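Long-range contacts in cobalamin biosynthesis protein CobN (Mycobacterium tuberculosis, PDB 7C6O), which serves as the large, catalytic subunit of cobaltochelatase, the ATP-dependent enzyme that inserts cobalt into hydrogenobyrinic acid a,c-diamide during cobalamin biosynthesis: residues A[617-622]-A[692-697]; A[1062-1067]-A[1099-1104]. All coordinates share one frame; numbering follows the deposited sequence.

Interaction 1: A[617-622]-A[692-697]; sequences MARAET and IKDVQI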
loop_
_atom_site.group_PDB
_atom_site.type_symbol
_atom_site.label_atom_id
_atom_site.label_comp_id
_atom_site.label_asym_id
_atom_site.label_seq_id
_atom_site.Cartn_x
_atom_site.Cartn_y
_atom_site.Cartn_z
ATOM N N MET A 617 10.731 -18.488 9.550
ATOM C CA MET A 617 12.005 -18.250 8.887
ATOM C C MET A 617 13.112 -19.041 9.574
ATOM O O MET A 617 13.052 -19.304 10.778
ATOM C CB MET A 617 12.372 -16.758 8.899
ATOM C CG MET A 617 11.296 -15.841 8.332
ATOM S SD MET A 617 11.007 -16.074 6.566
ATOM C CE MET A 617 12.568 -15.511 5.886
ATOM N N ALA A 618 14.132 -19.402 8.798
ATOM C CA ALA A 618 15.298 -20.096 9.331
ATOM C C ALA A 618 16.469 -19.890 8.382
ATOM O O ALA A 618 16.289 -19.530 7.215
ATOM C CB ALA A 618 15.026 -21.591 9.532
ATOM N N ARG A 619 17.674 -20.122 8.899
ATOM C CA ARG A 619 18.873 -19.981 8.084
ATOM C C ARG A 619 18.875 -21.018 6.967
ATOM O O ARG A 619 18.424 -22.152 7.149
ATOM C CB ARG A 619 20.122 -20.130 8.956
ATOM C CG ARG A 619 21.224 -19.132 8.643
ATOM C CD ARG A 619 22.173 -18.968 9.826
ATOM N NE ARG A 619 23.047 -20.121 10.003
ATOM C CZ ARG A 619 24.352 -20.117 9.743
ATOM N NH1 ARG A 619 24.941 -19.016 9.298
ATOM N NH2 ARG A 619 25.069 -21.215 9.933
ATOM N N ALA A 620 19.383 -20.620 5.796
ATOM C CA ALA A 620 19.355 -21.513 4.640
ATOM C C ALA A 620 20.251 -22.729 4.850
ATOM O O ALA A 620 19.898 -23.842 4.441
ATOM C CB ALA A 620 19.769 -20.758 3.379
ATOM N N GLU A 621 21.415 -22.529 5.476
ATOM C CA GLU A 621 22.408 -23.575 5.725
ATOM C C GLU A 621 22.968 -24.149 4.425
ATOM O O GLU A 621 22.616 -23.690 3.333
ATOM C CB GLU A 621 21.819 -24.692 6.594
ATOM C CG GLU A 621 21.474 -24.264 8.016
ATOM C CD GLU A 621 22.672 -23.720 8.782
ATOM O OE1 GLU A 621 22.480 -22.811 9.619
ATOM O OE2 GLU A 621 23.806 -24.193 8.549
ATOM N N THR A 622 23.848 -25.140 4.530
ATOM C CA THR A 622 24.470 -25.751 3.364
ATOM C C THR A 622 24.009 -27.193 3.199
ATOM O O THR A 622 23.519 -27.830 4.135
ATOM C CB THR A 622 25.999 -25.713 3.459
ATOM O OG1 THR A 622 26.424 -26.405 4.640
ATOM C CG2 THR A 622 26.493 -24.282 3.508
ATOM N N ILE A 692 25.074 -17.273 1.021
ATOM C CA ILE A 692 23.975 -18.180 0.696
ATOM C C ILE A 692 23.689 -19.154 1.833
ATOM O O ILE A 692 22.575 -19.689 1.915
ATOM C CB ILE A 692 24.231 -18.958 -0.606
ATOM C CG1 ILE A 692 25.434 -19.890 -0.464
ATOM C CG2 ILE A 692 24.415 -17.997 -1.778
ATOM C CD1 ILE A 692 25.591 -20.850 -1.628
ATOM N N LYS A 693 24.664 -19.398 2.709
ATOM C CA LYS A 693 24.430 -20.236 3.880
ATOM C C LYS A 693 23.696 -19.469 4.972
ATOM O O LYS A 693 22.840 -20.033 5.663
ATOM C CB LYS A 693 25.765 -20.769 4.406
ATOM C CG LYS A 693 25.693 -21.441 5.765
ATOM C CD LYS A 693 27.057 -21.974 6.187
ATOM C CE LYS A 693 26.959 -22.767 7.476
ATOM N NZ LYS A 693 28.272 -23.348 7.867
ATOM N N ASP A 694 24.004 -18.181 5.119
ATOM C CA ASP A 694 23.542 -17.379 6.243
ATOM C C ASP A 694 22.194 -16.711 6.003
ATOM O O ASP A 694 21.544 -16.296 6.970
ATOM C CB ASP A 694 24.588 -16.306 6.568
ATOM C CG ASP A 694 24.378 -15.666 7.923
ATOM O OD1 ASP A 694 24.237 -16.410 8.917
ATOM O OD2 ASP A 694 24.371 -14.419 7.996
ATOM N N VAL A 695 21.755 -16.603 4.750
ATOM C CA VAL A 695 20.543 -15.851 4.443
ATOM C C VAL A 695 19.327 -16.528 5.068
ATOM O O VAL A 695 19.255 -17.761 5.172
ATOM C CB VAL A 695 20.385 -15.698 2.920
ATOM C CG1 VAL A 695 20.124 -17.049 2.261
ATOM C CG2 VAL A 695 19.276 -14.702 2.592
ATOM N N GLN A 696 18.371 -15.717 5.513
ATOM C CA GLN A 696 17.116 -16.242 6.034
ATOM C C GLN A 696 16.186 -16.600 4.882
ATOM O O GLN A 696 16.014 -15.815 3.945
ATOM C CB GLN A 696 16.447 -15.216 6.949
ATOM C CG GLN A 696 17.202 -14.940 8.239
ATOM C CD GLN A 696 17.110 -16.093 9.221
ATOM O OE1 GLN A 696 18.024 -16.323 10.013
ATOM N NE2 GLN A 696 15.999 -16.815 9.179
ATOM N N ILE A 697 15.588 -17.789 4.952
ATOM C CA ILE A 697 14.577 -18.216 3.995
ATOM C C ILE A 697 13.380 -18.731 4.778
ATOM O O ILE A 697 13.471 -19.032 5.971
ATOM C CB ILE A 697 15.085 -19.307 3.028
ATOM C CG1 ILE A 697 15.454 -20.570 3.808
ATOM C CG2 ILE A 697 16.271 -18.804 2.218
ATOM C CD1 ILE A 697 15.818 -21.750 2.927
HETATM O O HOH W 1 21.932 -22.334 0.996
#

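Interaction 2: A[1062-1067]-A[1099-1104]; sequences DTREHD and DNTRPD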
loop_
_atom_site.group_PDB
_atom_site.type_symbol
_atom_site.label_atom_id
_atom_site.label_comp_id
_atom_site.label_asym_id
_atom_site.label_seq_id
_atom_site.Cartn_x
_atom_site.Cartn_y
_atom_site.Cartn_z
ATOM N N ASP A 1062 14.065 -5.434 -0.786
ATOM C CA ASP A 1062 14.081 -4.799 0.521
ATOM C C ASP A 1062 13.499 -5.659 1.632
ATOM O O ASP A 1062 13.545 -5.248 2.797
ATOM C CB ASP A 1062 13.318 -3.469 0.457
ATOM C CG ASP A 1062 12.050 -3.567 -0.376
ATOM O OD1 ASP A 1062 11.491 -4.677 -0.504
ATOM O OD2 ASP A 1062 11.620 -2.531 -0.918
ATOM N N THR A 1063 12.936 -6.821 1.314
ATOM C CA THR A 1063 12.340 -7.674 2.332
ATOM C C THR A 1063 12.807 -9.109 2.119
ATOM O O THR A 1063 13.017 -9.545 0.983
ATOM C CB THR A 1063 10.795 -7.564 2.318
ATOM O OG1 THR A 1063 10.299 -7.528 3.665
ATOM C CG2 THR A 1063 10.151 -8.725 1.577
ATOM N N ARG A 1064 13.008 -9.827 3.224
ATOM C CA ARG A 1064 13.558 -11.176 3.184
ATOM C C ARG A 1064 12.493 -12.262 3.185
ATOM O O ARG A 1064 12.817 -13.421 2.907
ATOM C CB ARG A 1064 14.504 -11.398 4.371
ATOM C CG ARG A 1064 15.942 -11.015 4.091
ATOM C CD ARG A 1064 16.628 -12.050 3.210
ATOM N NE ARG A 1064 17.870 -11.533 2.639
ATOM C CZ ARG A 1064 18.059 -11.303 1.343
ATOM N NH1 ARG A 1064 17.091 -11.561 0.474
ATOM N NH2 ARG A 1064 19.221 -10.826 0.916
ATOM N N GLU A 1065 11.239 -11.918 3.484
ATOM C CA GLU A 1065 10.176 -12.914 3.560
ATOM C C GLU A 1065 9.908 -13.591 2.220
ATOM O O GLU A 1065 9.403 -14.719 2.200
ATOM C CB GLU A 1065 8.893 -12.265 4.082
ATOM C CG GLU A 1065 8.955 -11.836 5.548
ATOM C CD GLU A 1065 9.596 -10.469 5.759
ATOM O OE1 GLU A 1065 10.215 -9.925 4.817
ATOM O OE2 GLU A 1065 9.478 -9.936 6.881
ATOM N N HIS A 1066 10.223 -12.933 1.107
ATOM C CA HIS A 1066 10.091 -13.528 -0.215
ATOM C C HIS A 1066 11.282 -13.094 -1.054
ATOM O O HIS A 1066 12.036 -12.193 -0.676
ATOM C CB HIS A 1066 8.773 -13.124 -0.889
ATOM C CG HIS A 1066 8.703 -11.673 -1.250
ATOM N ND1 HIS A 1066 8.042 -10.743 -0.479
ATOM C CD2 HIS A 1066 9.218 -10.991 -2.302
ATOM C CE1 HIS A 1066 8.147 -9.552 -1.041
ATOM N NE2 HIS A 1066 8.860 -9.674 -2.146
ATOM N N ASP A 1067 11.452 -13.734 -2.211
ATOM C CA ASP A 1067 12.573 -13.424 -3.091
ATOM C C ASP A 1067 12.063 -13.189 -4.510
ATOM O O ASP A 1067 10.859 -13.237 -4.780
ATOM C CB ASP A 1067 13.644 -14.529 -3.048
ATOM C CG ASP A 1067 13.093 -15.909 -3.363
ATOM O OD1 ASP A 1067 12.468 -16.087 -4.431
ATOM O OD2 ASP A 1067 13.313 -16.833 -2.546
ATOM N N ASP A 1099 20.430 -4.822 -2.957
ATOM C CA ASP A 1099 20.003 -5.542 -1.760
ATOM C C ASP A 1099 19.964 -4.557 -0.598
ATOM O O ASP A 1099 20.999 -4.231 -0.010
ATOM C CB ASP A 1099 20.935 -6.718 -1.473
ATOM C CG ASP A 1099 20.439 -7.604 -0.337
ATOM O OD1 ASP A 1099 19.464 -7.230 0.349
ATOM O OD2 ASP A 1099 21.031 -8.687 -0.131
ATOM N N ASN A 1100 18.764 -4.086 -0.258
ATOM C CA ASN A 1100 18.562 -3.256 0.924
ATOM C C ASN A 1100 17.712 -3.978 1.969
ATOM O O ASN A 1100 16.915 -3.363 2.678
ATOM C CB ASN A 1100 17.959 -1.897 0.558
ATOM C CG ASN A 1100 16.627 -2.001 -0.178
ATOM O OD1 ASN A 1100 16.374 -2.955 -0.913
ATOM N ND2 ASN A 1100 15.779 -0.989 -0.003
ATOM N N THR A 1101 17.882 -5.300 2.075
ATOM C CA THR A 1101 17.289 -6.026 3.194
ATOM C C THR A 1101 17.967 -5.657 4.507
ATOM O O THR A 1101 17.343 -5.735 5.571
ATOM C CB THR A 1101 17.379 -7.538 2.969
ATOM O OG1 THR A 1101 18.749 -7.918 2.761
ATOM C CG2 THR A 1101 16.541 -7.955 1.770
ATOM N N ARG A 1102 19.233 -5.255 4.447
ATOM C CA ARG A 1102 19.994 -4.811 5.614
ATOM C C ARG A 1102 20.500 -3.403 5.344
ATOM O O ARG A 1102 21.494 -3.227 4.615
ATOM C CB ARG A 1102 21.154 -5.762 5.901
ATOM C CG ARG A 1102 20.714 -7.180 6.243
ATOM C CD ARG A 1102 21.772 -8.211 5.854
ATOM N NE ARG A 1102 23.060 -7.958 6.494
ATOM C CZ ARG A 1102 24.133 -8.729 6.340
ATOM N NH1 ARG A 1102 24.077 -9.806 5.568
ATOM N NH2 ARG A 1102 25.265 -8.425 6.960
ATOM N N PRO A 1103 19.851 -2.371 5.889
ATOM C CA PRO A 1103 20.260 -0.992 5.572
ATOM C C PRO A 1103 21.690 -0.666 5.967
ATOM O O PRO A 1103 22.274 0.260 5.393
ATOM C CB PRO A 1103 19.258 -0.138 6.361
ATOM C CG PRO A 1103 18.087 -1.034 6.598
ATOM C CD PRO A 1103 18.651 -2.415 6.741
ATOM N N ASP A 1104 22.270 -1.388 6.922
ATOM C CA ASP A 1104 23.651 -1.173 7.328
ATOM C C ASP A 1104 24.634 -2.053 6.565
ATOM O O ASP A 1104 25.824 -2.064 6.893
ATOM C CB ASP A 1104 23.802 -1.400 8.835
ATOM C CG ASP A 1104 23.128 -2.675 9.307
ATOM O OD1 ASP A 1104 22.556 -3.401 8.466
ATOM O OD2 ASP A 1104 23.167 -2.946 10.525
HETATM O O HOH W 2 13.303 -0.362 -1.579
HETATM O O HOH W 3 19.375 -10.270 4.302
#

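Interaction 1: A[617-622]-A[692-697]
Ala-618 and Ile-697 are a hydrogen-bonded antiparallel pair, with Ala-618 N bonded to Ile-697 O at 2.9 Å and Ile-697 N bonded to Ala-618 O at 2.9 Å. Past the non-hydrogen-bonded pair of Arg-619 and Gln-696, the bonding continues with Ala-620 N giving to Val-695 O (2.9 Å). Glu-621 N then reaches Lys-693 O, also at 2.9 Å, and a water joins Glu-621 O to Ile-692 O. The contact thus combines a small two-stranded antiparallel sheet, 617-619 with 696-698, with the C-terminal end of helix 675-694, where Lys-693 O is bonded directly and Ile-692 O takes its bond from the water.

Arg-619 bends at chi3 (73°), which turns its guanidinium group between two acids. NH1 meets Asp-694 OD1 at 2.7 Å, in the guanidinium plane and on the anti side of the carboxylate, the two flat groups being 71° apart. NE gives to Glu-621 OE1 at 2.8 Å, which it meets from above the carboxylate plane. Two separate carboxylates therefore restrict rotation of the guanidinium. Asp-694 OD1 is shared with Arg-737, so the network carries at least two arginines on that oxygen.

Lys-693 runs extended past this group, with Thr-622 CG2 against its CD at 3.6 Å and its CE beside both Arg-619 NH2 and Glu-621 OE2. Its ammonium forms salt bridges to Glu-630 and Asp-754, and these acids probably offset the nearby charge of Arg-619. Glu-630 also binds Thr-622 OG1. Midway along the contact, Ala-620 CB packs against Val-695 CG1 and Ile-697 CD1. At the sheet end, Met-617 folds back through its chi2 and chi3 to lay CE on the Ile-697 carbonyl carbon C, 3.5 Å away.

Interaction 2: A[1062-1067]-A[1099-1104]
The loops that follow two adjacent parallel strands, 1056-1061 and 1094-1099, meet here through Asp-1062, Arg-1064, Asp-1099, Asn-1100 and Thr-1101. The strands belong to a mixed eight-stranded sheet and are joined by helix 1072-1089 in a beta-alpha-beta crossover, so the contact lies at the C-terminal ends of the two strands. The second loop begins with an Asx turn: Asp-1099 OD1 accepts from Thr-1101 N at 3.0 Å, nearly along its C-O axis. The same oxygen takes the hydroxyl of Thr-1101, OG1 lying 2.6 Å from Asp-1099 OD1 on the syn side.

Held this way, Thr-1101 presents its methyl to the arginine. With CG2 anti to the carbonyl carbon (OG1 at chi1 56°), the methyl sits over the centre of the Arg-1064 guanidinium face, CG2 to CZ being 3.7 Å. The arginine chain, bent at chi2 (-75°), crosses the threonine at about a right angle. Its NH2 reaches Asp-1099 OD2 at 3.0 Å in a salt bridge, the carboxylate plane standing 73° from the guanidinium. On the NE side a water completes the link, accepting from Arg-1064 NE at 2.6 Å and donating to Thr-1101 OG1 at 2.9 Å. Nearer the strands, Asn-1100 OD1 packs on Asp-1062 CA at 3.3 Å. Asn-1100 ND2 gives to Asp-896 and also to a water that, in the one of two Asp-1062 conformers described, donates to Asp-1062 OD2.

Asp-1099 OD2 also pairs with Arg-1107 and Arg-1109 of strand 1107-1110, so three arginines gather on one oxygen. One carboxylate thus ties the turn through OD1 and the arginines through OD2, an environment that would be expected to keep this buried group ionised.

Interactions 1 and 2 lie side by side, their centres about 13 Å apart, and Arg-1064 joins them. Its guanidinium lies between two methyls, Thr-1101 CG2 over one face and Val-695 CG2, 3.5 Å from Arg-1064 NE, over the other, with Asp-1099 at its edge. Val-695 stands at the turn from helix 675-694 into the small sheet. Met-617 CE packs against the backbone, 3.6 Å from Arg-1064 O. Asp-694 OD2 and Arg-1102 NH1, 5.2 Å apart, each hydrogen-bond to glycerol, possibly the same molecule and probably from the crystallisation liquor; such molecules often mark pockets. The sodium site, Asp-125 and Ser-127, belongs to neither contact.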